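Local coordinates for protein 2-dehydropantoate 2-reductase (Enterococcus faecium DO, PDB 5X20) that probably catalyses the reduction of 2-dehydropantoate to (R)-pantoate with a nicotinamide cofactor, a step of pantothenate biosynthesis, and binds NAD, at residues A[60-65]-A[84-89]; A[6-11]-A[26-31]; A[196-201]-A[257-262]. All coordinates share one frame; numbering follows the deposited sequence.

In the fold
Along the chain contact 2 (6-11 with 26-31) closes first, contact 1 (60-65 with 84-89) follows, and contact 3 (196-201 with 257-262) comes last. Contacts 1 and 2 share the Rossmann-type sheet of the cofactor domain: their centres lie about 11 Å apart, strands 25-30 and 59-61 are neighbours, and Q62 N meets D30 O at 2.9 Å, probably as a hydrogen bond. Contact 3 belongs to the helical C-terminal part. Its centre is about 24 Å from that of contact 2, with about 8 Å between nearest atoms, and about 29 Å from that of contact 1. Contact 2 binds NAD and contact 3 the 2-oxoacid ligand AOT, while contact 1 lies toward the sheet edge.

Contact 1. Residues A[60-65]-A[84-89]; sequences VLQSEV and EKMLQD
K85 opens the contact from the helix side with its CG, which lies 3.9 Å from Q62 NE2. Its ammonium is directed at the next helical turn, where K85 NZ forms a salt bridge with D89 OD1 at 3.5 Å. M86 follows with a chain folded at both its second and third torsions, bringing the sulfur and methyl to the Q62 side chain: M86 CE packs 3.2 Å from Q62 OE1, while M86 SD lies 3.9 Å from Q62 CB. The buried thioether also touches the glycine-rich turn of the cofactor domain. Strand 59-61 is the outermost strand on its side of the Rossmann-type sheet, Q62 comes directly after it, and helix 83-90 follows strand 73-76 of the same sheet. A turn begins at once after the strand, as E64 N bonds to L61 O at 2.9 Å. D89, one helical turn beyond K85, supplies the single hydrogen bond between the segments: Q62 NE2 donates to D89 OD2 at 3.0 Å, nearly straight at 164°. The acceptor lies in the plane of the Q62 amide, yet the D89 carboxylate is steeply turned, 72° from that plane, and is met on its anti side with the donor clearly out of the carboxylate plane. The two oxygens of D89 thus have different partners, OD1 the K85 ammonium and OD2 the Q62 amide. D89 CB meanwhile rests 3.4 Å from Q62 O.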
# COMPACT_ATOMS: atom_id res chain seq x y z
N VAL A 60 35.17 16.15 2.89
CA VAL A 60 35.35 16.15 4.32
C VAL A 60 34.10 15.56 4.99
O VAL A 60 32.98 15.74 4.50
CB VAL A 60 35.66 17.59 4.80
CG1 VAL A 60 34.49 18.51 4.52
CG2 VAL A 60 36.01 17.60 6.28
N LEU A 61 34.29 14.81 6.08
CA LEU A 61 33.18 14.39 6.95
C LEU A 61 32.51 15.60 7.55
O LEU A 61 33.18 16.54 7.98
CB LEU A 61 33.68 13.53 8.09
CG LEU A 61 33.44 12.01 8.12
CD1 LEU A 61 33.71 11.46 9.52
CD2 LEU A 61 32.06 11.60 7.67
N GLN A 62 31.18 15.59 7.59
CA GLN A 62 30.45 16.77 8.03
C GLN A 62 30.82 17.16 9.44
O GLN A 62 30.79 18.33 9.79
CB GLN A 62 28.94 16.57 7.92
CG GLN A 62 28.33 15.51 8.82
CD GLN A 62 26.91 15.20 8.41
OE1 GLN A 62 26.67 14.67 7.32
NE2 GLN A 62 25.95 15.54 9.25
N SER A 63 31.14 16.19 10.29
CA SER A 63 31.54 16.49 11.68
C SER A 63 32.97 17.09 11.81
O SER A 63 33.32 17.66 12.85
CB SER A 63 31.43 15.22 12.53
OG SER A 63 32.36 14.28 12.04
N GLU A 64 33.75 17.03 10.74
CA GLU A 64 35.12 17.55 10.72
C GLU A 64 35.29 18.81 9.92
O GLU A 64 36.39 19.18 9.56
CB GLU A 64 36.09 16.50 10.23
CG GLU A 64 35.88 15.22 11.01
CD GLU A 64 36.80 14.11 10.60
OE1 GLU A 64 37.34 14.15 9.47
OE2 GLU A 64 36.94 13.18 11.43
N VAL A 65 34.21 19.49 9.63
CA VAL A 65 34.33 20.75 8.87
C VAL A 65 35.12 21.85 9.65
O VAL A 65 34.97 22.04 10.86
CB VAL A 65 32.94 21.24 8.48
CG1 VAL A 65 33.00 22.63 7.91
CG2 VAL A 65 32.31 20.30 7.47
N GLU A 84 18.75 18.74 9.09
CA GLU A 84 19.02 19.48 10.30
C GLU A 84 20.43 19.18 10.87
O GLU A 84 21.19 20.07 11.20
CB GLU A 84 17.94 19.19 11.34
CG GLU A 84 18.16 19.95 12.64
CD GLU A 84 16.93 20.10 13.52
OE1 GLU A 84 16.40 19.04 13.91
OE2 GLU A 84 16.58 21.28 13.88
N LYS A 85 20.71 17.92 11.07
CA LYS A 85 21.98 17.51 11.59
C LYS A 85 23.11 18.02 10.69
O LYS A 85 24.14 18.48 11.20
CB LYS A 85 21.97 15.98 11.76
CG LYS A 85 23.29 15.34 12.10
CD LYS A 85 23.68 15.61 13.51
CE LYS A 85 24.84 14.74 13.95
NZ LYS A 85 25.61 15.46 15.00
N MET A 86 22.91 18.02 9.39
CA MET A 86 23.93 18.52 8.48
C MET A 86 24.16 20.01 8.71
O MET A 86 25.32 20.46 8.76
CB MET A 86 23.57 18.27 7.00
CG MET A 86 24.44 18.99 5.98
SD MET A 86 26.14 18.38 5.91
CE MET A 86 25.90 16.80 5.09
N LEU A 87 23.07 20.77 8.84
CA LEU A 87 23.16 22.18 9.11
C LEU A 87 23.87 22.45 10.46
O LEU A 87 24.64 23.40 10.56
CB LEU A 87 21.81 22.85 9.06
CG LEU A 87 21.25 23.04 7.65
CD1 LEU A 87 19.78 23.35 7.68
CD2 LEU A 87 22.01 24.12 6.89
N GLN A 88 23.62 21.63 11.48
CA GLN A 88 24.24 21.80 12.80
C GLN A 88 25.74 21.63 12.64
O GLN A 88 26.52 22.42 13.16
CB GLN A 88 23.77 20.77 13.79
CG GLN A 88 22.34 20.82 14.17
CD GLN A 88 22.06 19.82 15.26
OE1 GLN A 88 23.00 19.20 15.78
NE2 GLN A 88 20.79 19.68 15.64
N ASP A 89 26.13 20.61 11.88
CA ASP A 89 27.55 20.27 11.77
C ASP A 89 28.35 21.25 10.94
O ASP A 89 29.52 21.32 11.11
CB ASP A 89 27.73 18.85 11.21
CG ASP A 89 27.37 17.79 12.19
OD1 ASP A 89 27.26 18.11 13.39
OD2 ASP A 89 27.17 16.65 11.79

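Contact 2. Residues A[6-11]-A[26-31]; sequences AGAGAM and VLLIDG. With NAD (nicotinamide-adenine-dinucleotide), chain G.
D30 reaches across from the end of strand 25-30 to A8 and to the adenosine ribose of NAD. Its CB sets off across the contact and meets nothing of 6-11; a first torsion of -152° then puts CG roughly opposite the backbone N, and only the carboxylate turns in. OD1 has two partners: A8 N donates to its anti lone pair at 2.7 Å, although bent at 135°, and NAD O3B donates at 2.5 Å, a length so short that its exact value is doubtful. OD2 accepts from NAD O2B at 2.7 Å and also from W32 N, which fixes the rotation of the group. Behind it, the parallel pairing of A6 with I29 ends in G7 N bonded to I29 O at 2.9 Å, and A8 CB packs on L28 CB at 3.9 Å. In the GxGxxG turn of this beta-alpha-beta unit, A10 N donates to NAD O2A at 2.9 Å and M11 N to NAD O2N at 2.7 Å. An acidic residue ending the second strand and bonded to both ribose hydroxyls is common in NAD-binding Rossmann folds; a phosphate on O2B would probably meet its negative charge, consistent with the NAD bound here, although the family reaction is written with NADPH.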
# COMPACT_ATOMS: atom_id res chain seq x y z
N ALA A 6 26.72 20.12 0.36
CA ALA A 6 26.45 19.57 1.66
C ALA A 6 25.49 18.46 1.31
O ALA A 6 24.34 18.72 1.00
CB ALA A 6 25.90 20.64 2.59
N GLY A 7 25.98 17.23 1.39
CA GLY A 7 25.16 16.04 1.16
C GLY A 7 25.54 15.50 -0.20
O GLY A 7 24.84 15.74 -1.18
N ALA A 8 26.65 14.78 -0.27
CA ALA A 8 27.22 14.42 -1.55
C ALA A 8 26.84 12.99 -1.92
O ALA A 8 27.66 12.19 -2.26
CB ALA A 8 28.72 14.62 -1.54
N GLY A 9 25.54 12.73 -1.92
CA GLY A 9 25.04 11.47 -2.40
C GLY A 9 24.84 11.53 -3.90
O GLY A 9 25.61 12.15 -4.61
N ALA A 10 23.78 10.88 -4.39
CA ALA A 10 23.60 10.79 -5.82
C ALA A 10 23.53 12.17 -6.44
O ALA A 10 24.32 12.46 -7.38
CB ALA A 10 22.38 9.97 -6.16
N MET A 11 22.64 13.02 -5.93
CA MET A 11 22.41 14.36 -6.55
C MET A 11 23.53 15.34 -6.25
O MET A 11 23.94 16.13 -7.08
CB MET A 11 21.06 14.91 -6.13
CG MET A 11 19.89 14.10 -6.67
SD MET A 11 19.59 14.23 -8.47
CE MET A 11 19.41 15.97 -8.63
N VAL A 26 35.22 22.96 -5.75
CA VAL A 26 34.16 22.24 -5.14
C VAL A 26 34.67 21.47 -3.94
O VAL A 26 35.67 20.75 -4.02
CB VAL A 26 33.52 21.28 -6.15
CG1 VAL A 26 32.47 20.41 -5.49
CG2 VAL A 26 32.89 22.10 -7.31
N LEU A 27 34.01 21.67 -2.80
CA LEU A 27 34.24 20.84 -1.66
C LEU A 27 32.97 19.96 -1.40
O LEU A 27 31.87 20.49 -1.25
CB LEU A 27 34.51 21.74 -0.46
CG LEU A 27 34.64 21.04 0.89
CD1 LEU A 27 35.82 20.07 0.92
CD2 LEU A 27 34.75 22.04 2.03
N LEU A 28 33.14 18.64 -1.28
CA LEU A 28 32.05 17.76 -0.86
C LEU A 28 32.08 17.57 0.63
O LEU A 28 33.14 17.45 1.23
CB LEU A 28 32.15 16.39 -1.50
CG LEU A 28 32.32 16.38 -3.02
CD1 LEU A 28 32.49 14.96 -3.53
CD2 LEU A 28 31.18 17.09 -3.76
N ILE A 29 30.89 17.57 1.23
CA ILE A 29 30.73 17.35 2.65
C ILE A 29 29.66 16.26 2.81
O ILE A 29 28.62 16.32 2.15
CB ILE A 29 30.25 18.61 3.35
CG1 ILE A 29 31.15 19.79 3.05
CG2 ILE A 29 30.18 18.35 4.84
CD1 ILE A 29 30.65 21.11 3.58
N ASP A 30 29.94 15.24 3.60
CA ASP A 30 29.09 14.08 3.68
C ASP A 30 29.21 13.41 5.01
O ASP A 30 30.19 13.60 5.72
CB ASP A 30 29.40 13.07 2.58
CG ASP A 30 28.19 12.25 2.20
OD1 ASP A 30 27.33 12.80 1.49
OD2 ASP A 30 28.07 11.07 2.65
N GLY A 31 28.20 12.64 5.36
CA GLY A 31 28.15 11.96 6.63
C GLY A 31 28.41 10.48 6.54
O GLY A 31 28.42 9.81 7.54
PA NAD G . 21.19 9.96 -1.45
O1A NAD G . 20.46 9.04 -0.52
O2A NAD G . 21.99 9.40 -2.63
O5B NAD G . 22.24 10.80 -0.59
C5B NAD G . 21.84 11.48 0.58
C4B NAD G . 22.89 11.37 1.67
O4B NAD G . 22.76 10.07 2.21
C3B NAD G . 24.33 11.49 1.20
O3B NAD G . 25.08 12.11 2.21
C2B NAD G . 24.77 10.07 1.06
O2B NAD G . 26.16 9.82 1.13
C1B NAD G . 24.02 9.49 2.24
N9A NAD G . 23.88 8.05 2.04
C8A NAD G . 23.46 7.45 0.94
N7A NAD G . 23.50 6.12 1.10
C5A NAD G . 23.98 5.88 2.32
C6A NAD G . 24.28 4.69 3.11
N6A NAD G . 24.07 3.44 2.62
N1A NAD G . 24.79 4.91 4.32
C2A NAD G . 24.99 6.13 4.84
N3A NAD G . 24.77 7.28 4.18
C4A NAD G . 24.25 7.19 2.93
O3 NAD G . 20.05 10.98 -1.90
PN NAD G . 19.90 11.76 -3.29
O1N NAD G . 19.25 10.75 -4.24
O2N NAD G . 21.11 12.52 -3.73
O5D NAD G . 18.70 12.74 -2.89
C5D NAD G . 18.99 14.01 -2.32
C4D NAD G . 17.79 14.96 -2.45
O4D NAD G . 17.53 15.19 -3.85
C3D NAD G . 16.57 14.27 -1.88
O3D NAD G . 15.72 15.17 -1.20
C2D NAD G . 15.89 13.67 -3.10
O2D NAD G . 14.48 13.45 -2.93
C1D NAD G . 16.21 14.73 -4.14
N1N NAD G . 16.13 14.30 -5.53
C2N NAD G . 16.74 13.15 -5.90
C3N NAD G . 16.65 12.72 -7.23
C7N NAD G . 17.36 11.48 -7.74
O7N NAD G . 17.24 11.18 -8.92
N7N NAD G . 18.23 10.80 -6.99
C4N NAD G . 15.98 13.55 -8.15
C5N NAD G . 15.41 14.78 -7.73
C6N NAD G . 15.52 15.17 -6.43

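Contact 3. Residues A[196-201]-A[257-262]; sequences GLCTIL and HYPSMY. With AOT (2-oxidanylidene-2-phenylazanyl-ethanoic acid), chain H.
T199, C198 and M261 supply much of the surface buried where the end of helix 180-201 meets the start of helix 260-267. T199 presents its hydroxyl to the second helix: OG1 lies 3.4 Å from M261 CG and 3.2 Å from Y262 N, but the angle at that amide is too poor for a hydrogen bond. The polar need of OG1 is met within its own helix, by N195 O. C198 leans on the proline ahead of the second helix, its CB 3.7 Å from P259 CD and its sulfur equally near P259 CG, so that thiol and pyrrolidine lie against each other. The carbonyl O of C198 is met by the ring of Y262 edge-on, 3.6 Å from CD2; Y258 CD2 lies over one face of this ring, and the phenol is bonded to D202. M261 runs out with CG opposite its backbone N (chi1 -176°) and bends only at the last torsion, bringing SD to 3.8 Å from G196 N, against the bare backbone of the helix. Between C198 and the ligand stands P259, the N-cap residue. Directly after it S260 N donates to AOT O2 at 3.0 Å, almost linearly at 171°, and S260 OG bonds to AOT O3. The ligand carboxylate is thus bound by the first backbone N-H and a serine hydroxyl at the N-terminus of helix 260-267, with N105 and N191 also bonded to AOT, consistent with the substrate pocket of a ketopantoate reductase, to which the C-terminal domain contributes this helix end.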
# COMPACT_ATOMS: atom_id res chain seq x y z
N GLY A 196 5.60 7.07 -3.40
CA GLY A 196 4.93 6.21 -2.44
C GLY A 196 4.17 5.09 -3.10
O GLY A 196 4.25 3.93 -2.63
N LEU A 197 3.48 5.38 -4.20
CA LEU A 197 2.75 4.33 -4.92
C LEU A 197 3.68 3.25 -5.51
O LEU A 197 3.41 2.05 -5.35
CB LEU A 197 1.84 4.90 -5.99
CG LEU A 197 0.72 5.80 -5.53
CD1 LEU A 197 0.02 6.38 -6.76
CD2 LEU A 197 -0.26 5.05 -4.65
N CYS A 198 4.78 3.67 -6.12
CA CYS A 198 5.78 2.69 -6.62
C CYS A 198 6.39 1.85 -5.51
O CYS A 198 6.53 0.67 -5.64
CB CYS A 198 6.89 3.39 -7.42
SG CYS A 198 6.35 3.99 -9.04
N THR A 199 6.74 2.51 -4.41
CA THR A 199 7.29 1.82 -3.29
C THR A 199 6.35 0.77 -2.69
O THR A 199 6.77 -0.32 -2.38
CB THR A 199 7.61 2.82 -2.22
OG1 THR A 199 8.65 3.69 -2.71
CG2 THR A 199 8.08 2.14 -0.94
N ILE A 200 5.09 1.12 -2.51
CA ILE A 200 4.11 0.24 -1.89
C ILE A 200 3.70 -0.85 -2.85
O ILE A 200 3.52 -2.02 -2.44
CB ILE A 200 2.89 1.04 -1.36
CG1 ILE A 200 3.26 1.72 -0.04
CG2 ILE A 200 1.68 0.18 -1.14
CD1 ILE A 200 3.60 0.77 1.08
N LEU A 201 3.60 -0.53 -4.13
CA LEU A 201 3.13 -1.52 -5.09
C LEU A 201 4.23 -2.36 -5.68
O LEU A 201 3.94 -3.35 -6.36
CB LEU A 201 2.33 -0.85 -6.19
CG LEU A 201 0.98 -0.37 -5.69
CD1 LEU A 201 0.40 0.57 -6.73
CD2 LEU A 201 0.03 -1.54 -5.43
N HIS A 257 12.21 3.98 -14.93
CA HIS A 257 12.89 4.14 -13.68
C HIS A 257 12.00 3.90 -12.47
O HIS A 257 10.78 4.05 -12.50
CB HIS A 257 13.57 5.51 -13.63
CG HIS A 257 14.73 5.60 -14.57
ND1 HIS A 257 14.73 6.31 -15.76
CD2 HIS A 257 15.91 4.94 -14.54
CE1 HIS A 257 15.87 6.11 -16.39
NE2 HIS A 257 16.60 5.29 -15.67
N TYR A 258 12.66 3.54 -11.39
CA TYR A 258 12.09 3.46 -10.08
C TYR A 258 12.41 4.75 -9.37
O TYR A 258 13.53 5.22 -9.38
CB TYR A 258 12.70 2.29 -9.30
CG TYR A 258 12.35 0.94 -9.82
CD1 TYR A 258 13.06 0.35 -10.89
CD2 TYR A 258 11.26 0.27 -9.31
CE1 TYR A 258 12.71 -0.89 -11.40
CE2 TYR A 258 10.88 -0.95 -9.82
CZ TYR A 258 11.62 -1.55 -10.85
OH TYR A 258 11.23 -2.79 -11.32
N PRO A 259 11.41 5.35 -8.73
CA PRO A 259 11.65 6.57 -8.06
C PRO A 259 12.64 6.41 -6.92
O PRO A 259 12.84 5.30 -6.38
CB PRO A 259 10.24 6.93 -7.48
CG PRO A 259 9.29 6.10 -8.24
CD PRO A 259 10.02 4.88 -8.59
N SER A 260 13.14 7.54 -6.46
CA SER A 260 14.10 7.55 -5.40
C SER A 260 13.63 6.83 -4.12
O SER A 260 14.42 6.17 -3.44
CB SER A 260 14.53 8.99 -5.09
OG SER A 260 13.53 9.74 -4.41
N MET A 261 12.35 7.00 -3.78
CA MET A 261 11.81 6.42 -2.55
C MET A 261 11.84 4.91 -2.64
O MET A 261 12.16 4.24 -1.69
CB MET A 261 10.41 6.91 -2.28
CG MET A 261 9.82 6.41 -0.95
SD MET A 261 8.19 7.16 -0.62
CE MET A 261 8.64 8.85 -0.29
N TYR A 262 11.54 4.38 -3.80
CA TYR A 262 11.69 2.93 -4.04
C TYR A 262 13.12 2.46 -3.86
O TYR A 262 13.38 1.48 -3.19
CB TYR A 262 11.19 2.60 -5.46
CG TYR A 262 11.28 1.15 -5.79
CD1 TYR A 262 12.49 0.54 -6.10
CD2 TYR A 262 10.13 0.37 -5.82
CE1 TYR A 262 12.56 -0.81 -6.39
CE2 TYR A 262 10.18 -0.97 -6.13
CZ TYR A 262 11.41 -1.55 -6.41
OH TYR A 262 11.45 -2.88 -6.69
C1 AOT H . 11.87 12.64 -10.48
N1 AOT H . 12.13 11.91 -9.42
O1 AOT H . 12.29 13.58 -7.97
C2 AOT H . 10.58 12.62 -10.98
O2 AOT H . 12.54 10.25 -7.63
O3 AOT H . 12.78 11.59 -6.10
C8 AOT H . 12.59 11.38 -7.27
C7 AOT H . 12.35 12.42 -8.25
C4 AOT H . 10.29 13.36 -12.10
C6 AOT H . 11.25 14.11 -12.74
C5 AOT H . 12.51 14.13 -12.22
C3 AOT H . 12.83 13.41 -11.11